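Local coordinates for protein BIM1 (Saccharomyces cerevisiae, PDB 2QJX), which binds microtubules, with preference for their plus ends, as a member of the EB1 (MAPRE) family, seen here through its calponin-homology domain, at residues Lys106-Trp109 and Ile110-Asp114; Val117-Pro120 and Asp121-Arg124. All coordinates share one frame; numbering follows the deposited sequence.

Overall arrangement
Both contacts are local and lie in the C-terminal part of this calponin-homology domain, an all-helical fold. Contact 1 comes first along the chain and covers the last turns of helix 95-112 and its exit; contact 2 follows in series, covering the approach to helix 120-123 and that short helix itself. Their centres are about 17 Å apart, and apart from the joining chain the two do not touch. The chain thus leaves one helix, crosses a loop and enters the short helix 120-123. Both ends of this connection rest on helix 37-47 and on helix 12-23 or the residues just after it.

Contact 1. Residues Lys106-Trp109 and Ile110-Asp114; sequences KKHW and IRHKD
The C-terminal end of helix 95-112 is finished by side chains one turn apart, H108 with H112 and W109 with K113. H108 O takes two bonds from H112, from its N at 2.9 Å and its ND1 at 3.2 Å, the latter on a lone pair with the oxygen in the imidazole plane. That second bond helps to hold the rotation of the H112 ring, its ND1 over one face of H108, the ring planes 33° apart. H108 is buried, its NE2 bonded to Y47 OH. With CG anti to the backbone N (chi1 -179°), the W109 indole lies beside its carbonyl carbon, where K113 CB covers the five-membered ring, 3.8 Å from its centroid, a CH-pi contact. K113 NZ turns away to S116 O and D114 O, with a salt bridge to D114 OD1. W18 meets W109 edge-to-face, and L22 and I46 also pack on it. Replacing W109 with an alanine would probably leave K113 CB and W18 without their aromatic partner and open a gap against L22 and I46. The last i to i+4 bond, K113 N to W109 O at 2.8 Å, comes from the first residue to leave the helical conformation and, with the H112 bond, marks the helix C-terminus.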
ATOM      1  N   LYS A 106      -0.986  -8.059   3.796  1.00 15.93           N
ATOM      2  CA  LYS A 106       0.138  -8.957   4.008  1.00 18.71           C
ATOM      3  C   LYS A 106      -0.250 -10.383   3.625  1.00 18.99           C
ATOM      4  O   LYS A 106       0.547 -11.113   3.038  1.00 19.81           O
ATOM      5  CB  LYS A 106       0.603  -8.929   5.466  1.00 18.84           C
ATOM      6  CG  LYS A 106       1.807  -9.840   5.691  1.00 21.26           C
ATOM      7  CD  LYS A 106       2.321  -9.812   7.109  1.00 23.71           C
ATOM      8  CE  LYS A 106       3.575 -10.668   7.219  1.00 22.97           C
ATOM      9  NZ  LYS A 106       4.108 -10.707   8.601  1.00 23.67           N
ATOM     10  N   LYS A 107      -1.478 -10.772   3.952  1.00 20.57           N
ATOM     11  CA  LYS A 107      -1.956 -12.116   3.635  1.00 20.45           C
ATOM     12  C   LYS A 107      -2.072 -12.291   2.132  1.00 20.41           C
ATOM     13  O   LYS A 107      -1.735 -13.349   1.592  1.00 19.88           O
ATOM     14  CB  LYS A 107      -3.311 -12.372   4.301  1.00 22.04           C
ATOM     15  CG  LYS A 107      -3.228 -12.630   5.809  1.00 27.09           C
ATOM     16  CD  LYS A 107      -2.269 -11.651   6.468  1.00 30.69           C
ATOM     17  CE  LYS A 107      -2.443 -11.557   7.979  1.00 30.38           C
ATOM     18  NZ  LYS A 107      -1.587 -10.458   8.510  1.00 26.82           N
ATOM     19  N   HIS A 108      -2.555 -11.248   1.462  1.00 18.04           N
ATOM     20  CA  HIS A 108      -2.704 -11.277   0.014  1.00 18.70           C
ATOM     21  C   HIS A 108      -1.320 -11.426  -0.627  1.00 18.51           C
ATOM     22  O   HIS A 108      -1.139 -12.200  -1.574  1.00 19.43           O
ATOM     23  CB  HIS A 108      -3.361  -9.986  -0.475  1.00 19.11           C
ATOM     24  CG  HIS A 108      -3.849 -10.060  -1.888  1.00 19.16           C
ATOM     25  ND1 HIS A 108      -4.893 -10.872  -2.272  1.00 19.91           N
ATOM     26  CD2 HIS A 108      -3.430  -9.429  -3.010  1.00 21.68           C
ATOM     27  CE1 HIS A 108      -5.099 -10.736  -3.571  1.00 22.27           C
ATOM     28  NE2 HIS A 108      -4.224  -9.865  -4.041  1.00 18.82           N
ATOM     29  N   TRP A 109      -0.350 -10.679  -0.102  1.00 16.36           N
ATOM     30  CA  TRP A 109       1.028 -10.721  -0.593  1.00 16.79           C
ATOM     31  C   TRP A 109       1.610 -12.128  -0.408  1.00 17.69           C
ATOM     32  O   TRP A 109       2.201 -12.700  -1.326  1.00 16.98           O
ATOM     33  CB  TRP A 109       1.882  -9.705   0.179  1.00 16.85           C
ATOM     34  CG  TRP A 109       3.309  -9.640  -0.263  1.00 17.40           C
ATOM     35  CD1 TRP A 109       3.807  -8.942  -1.322  1.00 17.28           C
ATOM     36  CD2 TRP A 109       4.425 -10.309   0.339  1.00 16.53           C
ATOM     37  NE1 TRP A 109       5.166  -9.130  -1.418  1.00 17.14           N
ATOM     38  CE2 TRP A 109       5.571  -9.965  -0.411  1.00 17.71           C
ATOM     39  CE3 TRP A 109       4.566 -11.162   1.440  1.00 18.80           C
ATOM     40  CZ2 TRP A 109       6.848 -10.447  -0.095  1.00 19.29           C
ATOM     41  CZ3 TRP A 109       5.836 -11.642   1.757  1.00 19.42           C
ATOM     42  CH2 TRP A 109       6.960 -11.280   0.991  1.00 18.51           C
ATOM     43  N   ILE A 110       1.440 -12.686   0.785  1.00 18.94           N
ATOM     44  CA  ILE A 110       1.945 -14.025   1.065  1.00 21.92           C
ATOM     45  C   ILE A 110       1.400 -15.038   0.070  1.00 23.13           C
ATOM     46  O   ILE A 110       2.140 -15.865  -0.463  1.00 23.23           O
ATOM     47  CB  ILE A 110       1.557 -14.476   2.489  1.00 22.72           C
ATOM     48  CG1 ILE A 110       2.372 -13.688   3.513  1.00 23.40           C
ATOM     49  CG2 ILE A 110       1.776 -15.979   2.646  1.00 25.04           C
ATOM     50  CD1 ILE A 110       1.998 -13.968   4.945  1.00 24.75           C
ATOM     51  N   ARG A 111       0.101 -14.958  -0.193  1.00 24.28           N
ATOM     52  CA  ARG A 111      -0.550 -15.886  -1.105  1.00 25.29           C
ATOM     53  C   ARG A 111      -0.289 -15.664  -2.593  1.00 25.48           C
ATOM     54  O   ARG A 111      -0.274 -16.628  -3.363  1.00 24.72           O
ATOM     55  CB  ARG A 111      -2.061 -15.880  -0.853  1.00 30.27           C
ATOM     56  CG  ARG A 111      -2.850 -16.811  -1.760  1.00 35.26           C
ATOM     57  CD  ARG A 111      -4.318 -16.850  -1.367  1.00 40.38           C
ATOM     58  NE  ARG A 111      -5.090 -17.750  -2.219  1.00 43.85           N
ATOM     59  CZ  ARG A 111      -6.393 -17.977  -2.079  1.00 46.52           C
ATOM     60  NH1 ARG A 111      -7.076 -17.369  -1.116  1.00 47.20           N
ATOM     61  NH2 ARG A 111      -7.014 -18.811  -2.902  1.00 47.44           N
ATOM     62  N   HIS A 112      -0.064 -14.422  -3.010  1.00 21.46           N
ATOM     63  CA  HIS A 112       0.130 -14.171  -4.431  1.00 22.20           C
ATOM     64  C   HIS A 112       1.481 -13.681  -4.951  1.00 21.38           C
ATOM     65  O   HIS A 112       1.712 -13.712  -6.157  1.00 21.49           O
ATOM     66  CB  HIS A 112      -0.967 -13.228  -4.933  1.00 23.65           C
ATOM     67  CG  HIS A 112      -2.350 -13.780  -4.788  1.00 26.50           C
ATOM     68  ND1 HIS A 112      -3.073 -13.687  -3.618  1.00 29.31           N
ATOM     69  CD2 HIS A 112      -3.135 -14.457  -5.661  1.00 28.22           C
ATOM     70  CE1 HIS A 112      -4.242 -14.278  -3.776  1.00 28.26           C
ATOM     71  NE2 HIS A 112      -4.306 -14.753  -5.007  1.00 31.41           N
ATOM     72  N   LYS A 113       2.368 -13.222  -4.077  1.00 19.87           N
ATOM     73  CA  LYS A 113       3.670 -12.745  -4.548  1.00 20.49           C
ATOM     74  C   LYS A 113       4.446 -13.912  -5.154  1.00 21.05           C
ATOM     75  O   LYS A 113       4.656 -14.923  -4.488  1.00 20.60           O
ATOM     76  CB  LYS A 113       4.479 -12.144  -3.398  1.00 18.96           C
ATOM     77  CG  LYS A 113       5.863 -11.662  -3.819  1.00 19.89           C
ATOM     78  CD  LYS A 113       5.777 -10.501  -4.799  1.00 19.01           C
ATOM     79  CE  LYS A 113       7.137 -10.157  -5.391  1.00 20.89           C
ATOM     80  NZ  LYS A 113       7.541 -11.146  -6.434  1.00 21.38           N
ATOM     81  N   ASP A 114       4.869 -13.777  -6.409  1.00 21.23           N
ATOM     82  CA  ASP A 114       5.610 -14.856  -7.059  1.00 23.87           C
ATOM     83  C   ASP A 114       7.109 -14.836  -6.775  1.00 26.20           C
ATOM     84  O   ASP A 114       7.579 -14.120  -5.887  1.00 26.65           O
ATOM     85  CB  ASP A 114       5.374 -14.853  -8.577  1.00 25.30           C
ATOM     86  CG  ASP A 114       5.963 -13.643  -9.266  1.00 24.14           C
ATOM     87  OD1 ASP A 114       6.886 -13.016  -8.709  1.00 23.88           O
ATOM     88  OD2 ASP A 114       5.514 -13.328 -10.387  1.00 28.17           O
TER

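Contact 2. Residues Val117-Pro120 and Asp121-Arg124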
ATOM      1  N   VAL A 117      12.035 -11.058  -8.369  1.00 28.48           N
ATOM      2  CA  VAL A 117      12.573 -10.138  -7.375  1.00 27.41           C
ATOM      3  C   VAL A 117      11.915  -8.780  -7.598  1.00 25.16           C
ATOM      4  O   VAL A 117      11.601  -8.411  -8.730  1.00 24.89           O
ATOM      5  CB  VAL A 117      14.109  -9.989  -7.505  1.00 29.05           C
ATOM      6  CG1 VAL A 117      14.457  -9.217  -8.770  1.00 31.77           C
ATOM      7  CG2 VAL A 117      14.670  -9.285  -6.275  1.00 30.23           C
ATOM      8  N   TYR A 118      11.687  -8.046  -6.517  1.00 22.52           N
ATOM      9  CA  TYR A 118      11.062  -6.734  -6.625  1.00 21.06           C
ATOM     10  C   TYR A 118      12.009  -5.674  -6.083  1.00 19.92           C
ATOM     11  O   TYR A 118      12.582  -5.838  -5.011  1.00 21.75           O
ATOM     12  CB  TYR A 118       9.748  -6.708  -5.837  1.00 19.53           C
ATOM     13  CG  TYR A 118       8.956  -5.427  -6.004  1.00 15.29           C
ATOM     14  CD1 TYR A 118       8.315  -5.132  -7.208  1.00 13.87           C
ATOM     15  CD2 TYR A 118       8.855  -4.508  -4.960  1.00 16.05           C
ATOM     16  CE1 TYR A 118       7.585  -3.950  -7.369  1.00 13.43           C
ATOM     17  CE2 TYR A 118       8.130  -3.318  -5.108  1.00 13.40           C
ATOM     18  CZ  TYR A 118       7.500  -3.049  -6.313  1.00 12.08           C
ATOM     19  OH  TYR A 118       6.791  -1.880  -6.464  1.00 13.02           O
ATOM     20  N   ASP A 119      12.183  -4.594  -6.837  1.00 18.36           N
ATOM     21  CA  ASP A 119      13.062  -3.508  -6.422  1.00 18.74           C
ATOM     22  C   ASP A 119      12.145  -2.338  -6.119  1.00 16.88           C
ATOM     23  O   ASP A 119      11.800  -1.568  -7.013  1.00 16.86           O
ATOM     24  CB  ASP A 119      14.021  -3.125  -7.551  1.00 18.51           C
ATOM     25  CG  ASP A 119      15.071  -2.132  -7.107  1.00 20.28           C
ATOM     26  OD1 ASP A 119      14.817  -1.387  -6.136  1.00 20.36           O
ATOM     27  OD2 ASP A 119      16.149  -2.082  -7.737  1.00 23.26           O
ATOM     28  N   PRO A 120      11.738  -2.190  -4.850  1.00 16.20           N
ATOM     29  CA  PRO A 120      10.843  -1.100  -4.451  1.00 16.12           C
ATOM     30  C   PRO A 120      11.354   0.298  -4.755  1.00 14.92           C
ATOM     31  O   PRO A 120      10.595   1.163  -5.190  1.00 14.87           O
ATOM     32  CB  PRO A 120      10.643  -1.349  -2.952  1.00 15.31           C
ATOM     33  CG  PRO A 120      11.933  -1.992  -2.541  1.00 16.73           C
ATOM     34  CD  PRO A 120      12.177  -2.966  -3.677  1.00 16.80           C
ATOM     35  N   ASP A 121      12.641   0.524  -4.531  1.00 14.07           N
ATOM     36  CA  ASP A 121      13.212   1.837  -4.779  1.00 15.15           C
ATOM     37  C   ASP A 121      13.159   2.215  -6.258  1.00 14.23           C
ATOM     38  O   ASP A 121      12.719   3.310  -6.611  1.00 14.66           O
ATOM     39  CB  ASP A 121      14.649   1.869  -4.253  1.00 16.19           C
ATOM     40  CG  ASP A 121      14.717   1.591  -2.761  1.00 19.99           C
ATOM     41  OD1 ASP A 121      14.337   2.482  -1.974  1.00 20.64           O
ATOM     42  OD2 ASP A 121      15.127   0.475  -2.374  1.00 21.26           O
ATOM     43  N   ALA A 122      13.602   1.309  -7.122  1.00 13.82           N
ATOM     44  CA  ALA A 122      13.587   1.577  -8.556  1.00 14.53           C
ATOM     45  C   ALA A 122      12.162   1.779  -9.067  1.00 14.86           C
ATOM     46  O   ALA A 122      11.919   2.637  -9.919  1.00 15.50           O
ATOM     47  CB  ALA A 122      14.259   0.432  -9.314  1.00 15.54           C
ATOM     48  N   ARG A 123      11.218   0.995  -8.555  1.00 14.29           N
ATOM     49  CA  ARG A 123       9.833   1.131  -8.993  1.00 15.25           C
ATOM     50  C   ARG A 123       9.249   2.497  -8.633  1.00 16.09           C
ATOM     51  O   ARG A 123       8.333   2.966  -9.310  1.00 16.24           O
ATOM     52  CB  ARG A 123       8.958   0.012  -8.405  1.00 15.16           C
ATOM     53  CG  ARG A 123       9.271  -1.383  -8.952  1.00 16.57           C
ATOM     54  CD  ARG A 123       8.960  -1.498 -10.447  1.00 20.53           C
ATOM     55  NE  ARG A 123       7.525  -1.415 -10.713  1.00 17.20           N
ATOM     56  CZ  ARG A 123       6.983  -1.396 -11.927  1.00 23.06           C
ATOM     57  NH1 ARG A 123       7.756  -1.448 -13.005  1.00 23.19           N
ATOM     58  NH2 ARG A 123       5.665  -1.337 -12.065  1.00 22.01           N
ATOM     59  N   ARG A 124       9.781   3.126  -7.580  1.00 15.38           N
ATOM     60  CA  ARG A 124       9.326   4.452  -7.132  1.00 16.19           C
ATOM     61  C   ARG A 124      10.212   5.560  -7.694  1.00 14.00           C
ATOM     62  O   ARG A 124      10.062   6.717  -7.299  1.00 14.34           O
ATOM     63  CB  ARG A 124       9.429   4.622  -5.608  1.00 18.90           C
ATOM     64  CG  ARG A 124       8.752   3.632  -4.724  1.00 22.64           C
ATOM     65  CD  ARG A 124       8.642   4.253  -3.331  1.00 20.30           C
ATOM     66  NE  ARG A 124       9.867   4.212  -2.526  1.00 18.13           N
ATOM     67  CZ  ARG A 124      10.203   3.193  -1.737  1.00 17.78           C
ATOM     68  NH1 ARG A 124       9.414   2.130  -1.653  1.00 14.49           N
ATOM     69  NH2 ARG A 124      11.305   3.246  -0.998  1.00 17.22           N
TER
HETATM   70  O   HOH W   1      15.617  -1.681  -3.714  1.00 38.02           O
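This is a helix N-cap at the surface, where the loop after helix 95-112 turns into the short helix 120-123. D119 is the capping residue: its OD1 accepts from A122 N at 3.1 Å, almost straight at 176°, although the N-H comes from above the carboxylate plane. Having CG anti to the backbone N (chi1 -172°) swings the carboxylate forward over the first turn, where A122 CB packs 3.5 Å from D119 CG. A water donates to D119 OD1 and D121 OD2, each at 2.6 Å, bridging two carboxylates that would probably repel. D119 O receives R123 N at 3.0 Å, the first full helical bond. Y118 and R123 cross at about a right angle, R123 CG lying 3.5 Å from Y118 CE1, and both polar ends converge on D44 OD2. One turn on, R124 N bonds weakly to P120 O, which also lies over one face of the R124 guanidinium; R124 NH2 forms a salt bridge with D121 OD1, which also accepts from N24 ND2. The turn rests on helix 37-47 through Y118, R123 and the bonds of Q41 to P120 O and R124, whose NH1 also reaches L23 O at the end of helix 12-23.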